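Local coordinates for protein Ves (Pseudomonas fluorescens, PDB 5V00) that is a bicupin protein of the HutD family, involved in histidine utilization, whose molecular function is not known, at residues Trp131-Gln136 and Thr181-Leu186; Arg137-Ala142 and Leu175-Val180; Leu146-Ala151 and Gly162-Leu167. All coordinates share one frame; numbering follows the deposited sequence.

Contact 1. Residues Trp131-Gln136 and Thr181-Leu186; sequences WVDGVQ and TGRCCL
Thr181 closes strand 176-181 opposite Val135 as an antiparallel non-hydrogen-bonded pair, and the side chains lie alongside each other, pointing the same way. Gly182 follows, its N donating to Gly134 O at 3.0 Å from above the carbonyl plane; its phi of 117° and psi of 176° would jam a CB against the carbonyl of Thr181. Arg183 has CG anti to the backbone N and a bend at chi2 (96°) that folds the chain back, so NH1 reaches Val132 O at 3.1 Å. That oxygen lies near the guanidinium plane, yet the donor stands far above the carbonyl plane. Cys184 N binds the same oxygen, which is thus gripped twice. Asp133 crosses the Arg183 chain at about a right angle, packing OD2 3.4 Å from CD; the charged OD2 and NE are 4.1 Å apart, beyond a salt bridge. Cys184 O takes a nearly axial bond from Val132 N at 2.9 Å, while its SG touches Val132 CG2. Cys185 lays CB over the centre of the six-membered ring of Trp131, 3.4 Å from the centroid, in a CH-pi contact, with SG, anti to its own backbone N, above the five-membered ring. Thr71 OG1 holds Trp131 NE1. An alanine at Trp131 would remove both contacts and the bond to Thr71, and would probably loosen packing around Cys185. Leu186 CD1 meets Val132 CG1 at 3.9 Å. Antiparallel strands that break and pass from one sheet to the other are consistent with the facing sheets of a cupin beta-barrel.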
# COMPACT_ATOMS: atom_id res chain seq x y z
N TRP B 131 -14.47 16.21 4.78
CA TRP B 131 -13.61 16.54 5.92
C TRP B 131 -14.46 16.70 7.17
O TRP B 131 -15.55 17.35 7.12
CB TRP B 131 -12.83 17.81 5.63
CG TRP B 131 -11.76 17.63 4.63
CD1 TRP B 131 -11.83 17.85 3.30
CD2 TRP B 131 -10.44 17.22 4.91
NE1 TRP B 131 -10.63 17.58 2.71
CE2 TRP B 131 -9.75 17.18 3.68
CE3 TRP B 131 -9.79 16.79 6.06
CZ2 TRP B 131 -8.41 16.77 3.56
CZ3 TRP B 131 -8.42 16.43 5.96
CH2 TRP B 131 -7.78 16.37 4.69
N VAL B 132 -14.02 16.08 8.27
CA VAL B 132 -14.79 16.03 9.53
C VAL B 132 -13.90 16.29 10.72
O VAL B 132 -12.64 16.31 10.60
CB VAL B 132 -15.57 14.71 9.70
CG1 VAL B 132 -16.55 14.44 8.58
CG2 VAL B 132 -14.61 13.57 9.94
N ASP B 133 -14.53 16.50 11.91
CA ASP B 133 -13.76 16.66 13.11
C ASP B 133 -14.60 16.19 14.25
O ASP B 133 -15.81 15.94 14.09
CB ASP B 133 -13.31 18.09 13.29
CG ASP B 133 -12.17 18.29 14.30
OD1 ASP B 133 -11.58 17.35 14.89
OD2 ASP B 133 -11.86 19.51 14.44
N GLY B 134 -14.01 16.03 15.40
CA GLY B 134 -14.77 15.61 16.58
C GLY B 134 -15.18 14.14 16.50
O GLY B 134 -14.56 13.33 15.82
N VAL B 135 -16.30 13.83 17.10
CA VAL B 135 -16.79 12.47 17.15
C VAL B 135 -17.82 12.27 16.03
O VAL B 135 -18.75 13.05 15.87
CB VAL B 135 -17.37 12.15 18.55
CG1 VAL B 135 -17.99 10.77 18.55
CG2 VAL B 135 -16.32 12.29 19.63
N GLN B 136 -17.63 11.27 15.19
CA GLN B 136 -18.51 11.03 14.04
C GLN B 136 -18.88 9.54 14.02
O GLN B 136 -18.13 8.64 14.52
CB GLN B 136 -17.78 11.30 12.74
CG GLN B 136 -17.10 12.68 12.75
CD GLN B 136 -17.97 13.72 12.30
OE1 GLN B 136 -18.73 13.48 11.28
NE2 GLN B 136 -18.01 14.83 13.02
N THR B 181 -12.98 9.42 15.55
CA THR B 181 -12.72 10.59 16.41
C THR B 181 -11.49 11.29 15.95
O THR B 181 -10.41 10.64 15.80
CB THR B 181 -12.57 10.17 17.91
OG1 THR B 181 -13.81 9.55 18.35
CG2 THR B 181 -12.27 11.39 18.75
N GLY B 182 -11.63 12.57 15.64
CA GLY B 182 -10.53 13.47 15.24
C GLY B 182 -10.59 14.06 13.85
O GLY B 182 -11.49 13.72 13.07
N ARG B 183 -9.66 14.92 13.52
CA ARG B 183 -9.72 15.66 12.29
C ARG B 183 -9.20 14.84 11.12
O ARG B 183 -7.99 14.43 11.13
CB ARG B 183 -8.95 16.94 12.41
CG ARG B 183 -9.12 17.91 11.25
CD ARG B 183 -10.16 18.91 11.57
NE ARG B 183 -10.38 20.05 10.64
CZ ARG B 183 -11.32 20.07 9.62
NH1 ARG B 183 -12.10 19.01 9.22
NH2 ARG B 183 -11.44 21.20 8.92
N CYS B 184 -10.03 14.57 10.16
CA CYS B 184 -9.67 13.66 9.08
C CYS B 184 -10.60 13.84 7.88
O CYS B 184 -11.63 14.54 7.96
CB CYS B 184 -9.75 12.22 9.59
SG CYS B 184 -11.42 11.67 10.06
N CYS B 185 -10.27 13.20 6.78
CA CYS B 185 -11.06 13.17 5.58
C CYS B 185 -11.62 11.77 5.36
O CYS B 185 -10.89 10.76 5.48
CB CYS B 185 -10.26 13.61 4.35
SG CYS B 185 -11.26 13.82 2.85
N LEU B 186 -12.91 11.69 5.17
CA LEU B 186 -13.65 10.45 4.92
C LEU B 186 -13.92 10.30 3.44
O LEU B 186 -14.58 11.17 2.85
CB LEU B 186 -15.01 10.43 5.66
CG LEU B 186 -14.95 10.61 7.17
CD1 LEU B 186 -16.35 10.63 7.71
CD2 LEU B 186 -14.04 9.62 7.89
O HOH W 1 -14.59 19.97 8.59
O HOH W 2 -14.10 12.53 13.27

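Contact 2. Residues Arg137-Ala142 and Leu175-Val180; sequences RFFSTA and LLDISV
Four backbone hydrogen bonds hold strand 137-140 against strand 176-180, with Phe138-Ile178 and Ser140-Leu176 as the antiparallel hydrogen-bonded pairs. The packed face carries Phe138, Ile178 and Leu176. Phe138 takes the crowded first torsion (chi1 65°), CG between the backbone N and the carbonyl carbon, which stands the ring alongside Ile178, both side chains pointing the same way. Ile178 CB lies over one ring face, off toward the rim, 3.8 Å from Phe138 CZ, while Val180 CG2 comes to the ring edge at Phe138 CE1. Leu186 and Val145 also touch this ring, so the face turns in toward the opposing sheet, as expected for the jelly-roll barrel of a cupin. Ser140, buried on the same face, accepts at OG from Ala142 N at 3.1 Å, an ST turn where the strand ends; Glu188 gives this hydroxyl a further partner. The other face, with Arg137, Phe139 and Asp177, is far more exposed and polar. Arg137 runs fully extended, all its torsions near 180°, and grips Asp177 side-on: NE meets OD1 at 2.8 Å and NH2 meets OD2 at 2.8 Å. Both bonds are almost straight, both use the syn lone pairs, and the planes lie only 13° apart, which fixes the rotation of the carboxylate. Phe139 lies beside that carboxylate with CE2 3.5 Å from Asp177 OD2, and Asp177 OD1 sits over its ring face near the rim. Farther along, Leu175, with CG anti to the backbone N, reaches across to Phe139 CB with CD1, 3.8 Å away.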
# COMPACT_ATOMS: atom_id res chain seq x y z
N ARG B 137 -20.02 9.24 13.39
CA ARG B 137 -20.45 7.87 13.22
C ARG B 137 -21.27 7.81 11.96
O ARG B 137 -22.18 8.65 11.81
CB ARG B 137 -21.33 7.38 14.37
CG ARG B 137 -21.69 5.93 14.26
CD ARG B 137 -22.71 5.56 15.35
NE ARG B 137 -23.06 4.16 15.37
CZ ARG B 137 -23.94 3.61 16.19
NH1 ARG B 137 -24.47 4.38 17.09
NH2 ARG B 137 -24.21 2.30 16.08
N PHE B 138 -20.94 6.92 11.05
CA PHE B 138 -21.68 6.74 9.85
C PHE B 138 -21.89 5.31 9.50
O PHE B 138 -21.11 4.44 9.90
CB PHE B 138 -21.06 7.53 8.68
CG PHE B 138 -19.68 7.07 8.28
CD1 PHE B 138 -18.57 7.50 9.00
CD2 PHE B 138 -19.50 6.23 7.25
CE1 PHE B 138 -17.29 7.09 8.65
CE2 PHE B 138 -18.20 5.85 6.89
CZ PHE B 138 -17.11 6.26 7.63
N PHE B 139 -22.93 5.04 8.71
CA PHE B 139 -23.23 3.70 8.18
C PHE B 139 -23.06 3.79 6.68
O PHE B 139 -23.64 4.72 6.04
CB PHE B 139 -24.64 3.22 8.50
CG PHE B 139 -24.93 3.18 9.97
CD1 PHE B 139 -25.14 4.36 10.69
CD2 PHE B 139 -25.03 2.01 10.61
CE1 PHE B 139 -25.37 4.35 12.05
CE2 PHE B 139 -25.30 1.97 12.03
CZ PHE B 139 -25.47 3.15 12.72
N SER B 140 -22.38 2.82 6.09
CA SER B 140 -22.16 2.85 4.66
C SER B 140 -22.07 1.48 4.03
O SER B 140 -21.41 0.59 4.60
CB SER B 140 -20.92 3.65 4.34
OG SER B 140 -20.77 3.72 2.93
N THR B 141 -22.67 1.34 2.82
CA THR B 141 -22.52 0.16 2.04
C THR B 141 -21.33 0.23 1.08
O THR B 141 -21.13 -0.71 0.28
CB THR B 141 -23.78 -0.11 1.21
OG1 THR B 141 -23.97 0.97 0.26
CG2 THR B 141 -25.02 -0.32 2.04
N ALA B 142 -20.56 1.29 1.08
CA ALA B 142 -19.53 1.50 0.09
C ALA B 142 -18.50 0.36 0.15
O ALA B 142 -18.20 -0.20 1.23
CB ALA B 142 -18.83 2.81 0.29
N LEU B 175 -23.66 -3.38 5.50
CA LEU B 175 -23.69 -2.01 5.99
C LEU B 175 -22.69 -1.87 7.09
O LEU B 175 -22.91 -2.38 8.22
CB LEU B 175 -25.09 -1.66 6.53
CG LEU B 175 -25.34 -0.20 6.91
CD1 LEU B 175 -25.30 0.72 5.70
CD2 LEU B 175 -26.68 -0.07 7.64
N LEU B 176 -21.65 -1.10 6.85
CA LEU B 176 -20.59 -0.90 7.82
C LEU B 176 -20.96 0.17 8.77
O LEU B 176 -21.49 1.17 8.34
CB LEU B 176 -19.36 -0.44 7.07
CG LEU B 176 -18.40 -1.47 6.60
CD1 LEU B 176 -17.46 -0.76 5.66
CD2 LEU B 176 -17.65 -1.96 7.84
N ASP B 177 -20.70 0.03 10.07
CA ASP B 177 -20.98 1.08 11.08
C ASP B 177 -19.69 1.53 11.64
O ASP B 177 -19.01 0.73 12.32
CB ASP B 177 -21.81 0.40 12.20
CG ASP B 177 -22.11 1.26 13.38
OD1 ASP B 177 -21.71 2.42 13.57
OD2 ASP B 177 -22.88 0.67 14.20
N ILE B 178 -19.29 2.72 11.33
CA ILE B 178 -17.93 3.21 11.56
C ILE B 178 -18.00 4.47 12.42
O ILE B 178 -18.63 5.45 12.08
CB ILE B 178 -17.14 3.49 10.24
CG1 ILE B 178 -17.03 2.19 9.44
CG2 ILE B 178 -15.79 4.09 10.60
CD1 ILE B 178 -16.43 2.39 8.07
N SER B 179 -17.29 4.44 13.56
CA SER B 179 -17.10 5.62 14.36
C SER B 179 -15.70 6.15 14.16
O SER B 179 -14.74 5.36 14.09
CB SER B 179 -17.29 5.27 15.84
OG SER B 179 -18.67 4.87 16.15
N VAL B 180 -15.56 7.47 14.12
CA VAL B 180 -14.27 8.08 13.97
C VAL B 180 -14.14 9.25 14.94
O VAL B 180 -15.11 9.97 15.14
CB VAL B 180 -14.08 8.65 12.55
CG1 VAL B 180 -12.71 9.20 12.37
CG2 VAL B 180 -14.34 7.61 11.51

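Contact 3. Residues Leu146-Ala151 and Gly162-Leu167; sequences LVFSVA and GHHDCL
Strands 144-149 and 166-170 are antiparallel neighbours in one sheet of the bicupin fold, and a type II beta turn from Gly162 to Asp165 leads into the second. Backbone hydrogen bonds form the ladder: Val147 and Leu167 exchange two, with Val147 N 2.8 Å from Leu167 O, and Ser149 N approaches Asp165 O nearly along the C=O axis at 3.0 Å. Ser149 O then takes His164 N from above its carbonyl plane, tying the strand to the turn. Among polar side chains, Ser149 OG stands anti to its backbone N (chi1 173°) and accepts from Ala151 N at 3.1 Å in an ST turn. Asp165 OD2 receives Gly162 N across the turn and makes a salt bridge to Arg15, while OD1 is bound by Ala16 N; the arginine and the two N-H donors would probably favour the charged carboxylate. Aromatic and apolar packing is carried by Phe148, whose ring also stacks on Phe116. The Phe148 ring plane is 12° from that of His164, but the two rings are slid apart, with centroids 5.6 Å from each other and little overlap; Phe148 CZ reaches His164 CD2 at 3.8 Å. Cys166 CB comes to the Phe148 ring edge. The His163 ring lies flat against the backbone, with Ala151 C over one face near the rim, 3.5 Å from His163 NE2.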
# COMPACT_ATOMS: atom_id res chain seq x y z
N LEU B 146 -12.08 5.08 3.15
CA LEU B 146 -10.75 5.58 3.41
C LEU B 146 -10.87 6.67 4.49
O LEU B 146 -11.81 7.53 4.43
CB LEU B 146 -10.08 6.18 2.16
CG LEU B 146 -9.93 5.16 1.05
CD1 LEU B 146 -9.85 5.95 -0.27
CD2 LEU B 146 -8.60 4.44 1.26
N VAL B 147 -9.97 6.66 5.43
CA VAL B 147 -9.89 7.65 6.52
C VAL B 147 -8.50 8.20 6.56
O VAL B 147 -7.58 7.52 6.97
CB VAL B 147 -10.31 7.12 7.91
CG1 VAL B 147 -10.29 8.19 8.95
CG2 VAL B 147 -11.69 6.50 7.88
N PHE B 148 -8.34 9.49 6.18
CA PHE B 148 -7.02 10.14 6.10
C PHE B 148 -6.89 11.16 7.20
O PHE B 148 -7.67 12.12 7.26
CB PHE B 148 -6.88 10.84 4.74
CG PHE B 148 -5.61 11.61 4.56
CD1 PHE B 148 -4.42 10.94 4.26
CD2 PHE B 148 -5.59 12.99 4.64
CE1 PHE B 148 -3.24 11.62 4.13
CE2 PHE B 148 -4.42 13.69 4.57
CZ PHE B 148 -3.24 13.03 4.22
N SER B 149 -5.94 10.97 8.10
CA SER B 149 -5.73 11.82 9.27
C SER B 149 -4.95 13.11 9.02
O SER B 149 -3.91 13.05 8.32
CB SER B 149 -4.95 11.02 10.34
OG SER B 149 -4.60 11.85 11.41
N VAL B 150 -5.40 14.22 9.60
CA VAL B 150 -4.59 15.42 9.64
C VAL B 150 -4.37 15.82 11.10
O VAL B 150 -4.30 17.00 11.40
CB VAL B 150 -5.15 16.56 8.75
CG1 VAL B 150 -5.12 16.18 7.27
CG2 VAL B 150 -6.54 16.96 9.17
N ALA B 151 -4.31 14.84 11.99
CA ALA B 151 -4.18 15.13 13.43
C ALA B 151 -3.21 14.17 14.05
O ALA B 151 -2.90 13.10 13.46
CB ALA B 151 -5.50 15.03 14.15
N GLY B 162 -1.79 8.71 13.00
CA GLY B 162 -1.13 9.96 13.12
C GLY B 162 -1.21 10.78 11.89
O GLY B 162 -1.98 10.45 10.94
N HIS B 163 -0.46 11.92 11.84
CA HIS B 163 -0.55 12.85 10.72
C HIS B 163 -0.28 12.19 9.39
O HIS B 163 0.80 11.59 9.19
CB HIS B 163 0.40 14.08 10.83
CG HIS B 163 -0.11 15.16 11.69
ND1 HIS B 163 -0.83 16.22 11.17
CD2 HIS B 163 -0.07 15.35 13.03
CE1 HIS B 163 -1.16 17.04 12.17
NE2 HIS B 163 -0.75 16.51 13.30
N HIS B 164 -1.25 12.19 8.51
CA HIS B 164 -1.18 11.71 7.12
C HIS B 164 -1.14 10.20 6.97
O HIS B 164 -1.04 9.72 5.85
CB HIS B 164 -0.07 12.33 6.31
CG HIS B 164 -0.06 13.82 6.41
ND1 HIS B 164 1.04 14.58 6.00
CD2 HIS B 164 -1.00 14.70 6.84
CE1 HIS B 164 0.74 15.87 6.17
NE2 HIS B 164 -0.49 15.97 6.67
N ASP B 165 -1.41 9.50 8.08
CA ASP B 165 -1.66 8.07 8.01
C ASP B 165 -3.09 7.87 7.47
O ASP B 165 -3.95 8.78 7.62
CB ASP B 165 -1.55 7.43 9.40
CG ASP B 165 -0.15 7.43 10.00
OD1 ASP B 165 0.87 7.59 9.26
OD2 ASP B 165 -0.06 7.24 11.24
N CYS B 166 -3.35 6.73 6.82
CA CYS B 166 -4.66 6.47 6.20
C CYS B 166 -5.13 5.06 6.45
O CYS B 166 -4.39 4.14 6.18
CB CYS B 166 -4.50 6.67 4.69
SG CYS B 166 -5.98 6.59 3.70
N LEU B 167 -6.36 4.89 6.96
CA LEU B 167 -6.97 3.60 7.11
C LEU B 167 -7.82 3.34 5.91
O LEU B 167 -8.45 4.26 5.33
CB LEU B 167 -7.82 3.62 8.36
CG LEU B 167 -8.49 2.30 8.67
CD1 LEU B 167 -8.44 1.96 10.14
CD2 LEU B 167 -9.90 2.25 8.13

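In the fold
Contact 1 is the outermost pairing along the chain: contact 2 falls between its segments, and contact 3 between those of contact 2. Contacts 1 and 2 have centres about 13 Å apart and share strand 135-140; Gln136 N probably bonds to Val180 O, and Leu186 packs on Phe138. Contacts 1 and 3, centres about 10 Å apart, meet in the five-stranded sheet, where strand 184-191 lies between 125-132 and 144-149, with probable bonds from Cys185 N to Phe148 O and from Val150 N to Arg183 O. Contacts 2 and 3, about 17 Å between centres, merely adjoin in sequence. Contact 1 thus bridges both sheets of what is probably the C-terminal cupin domain.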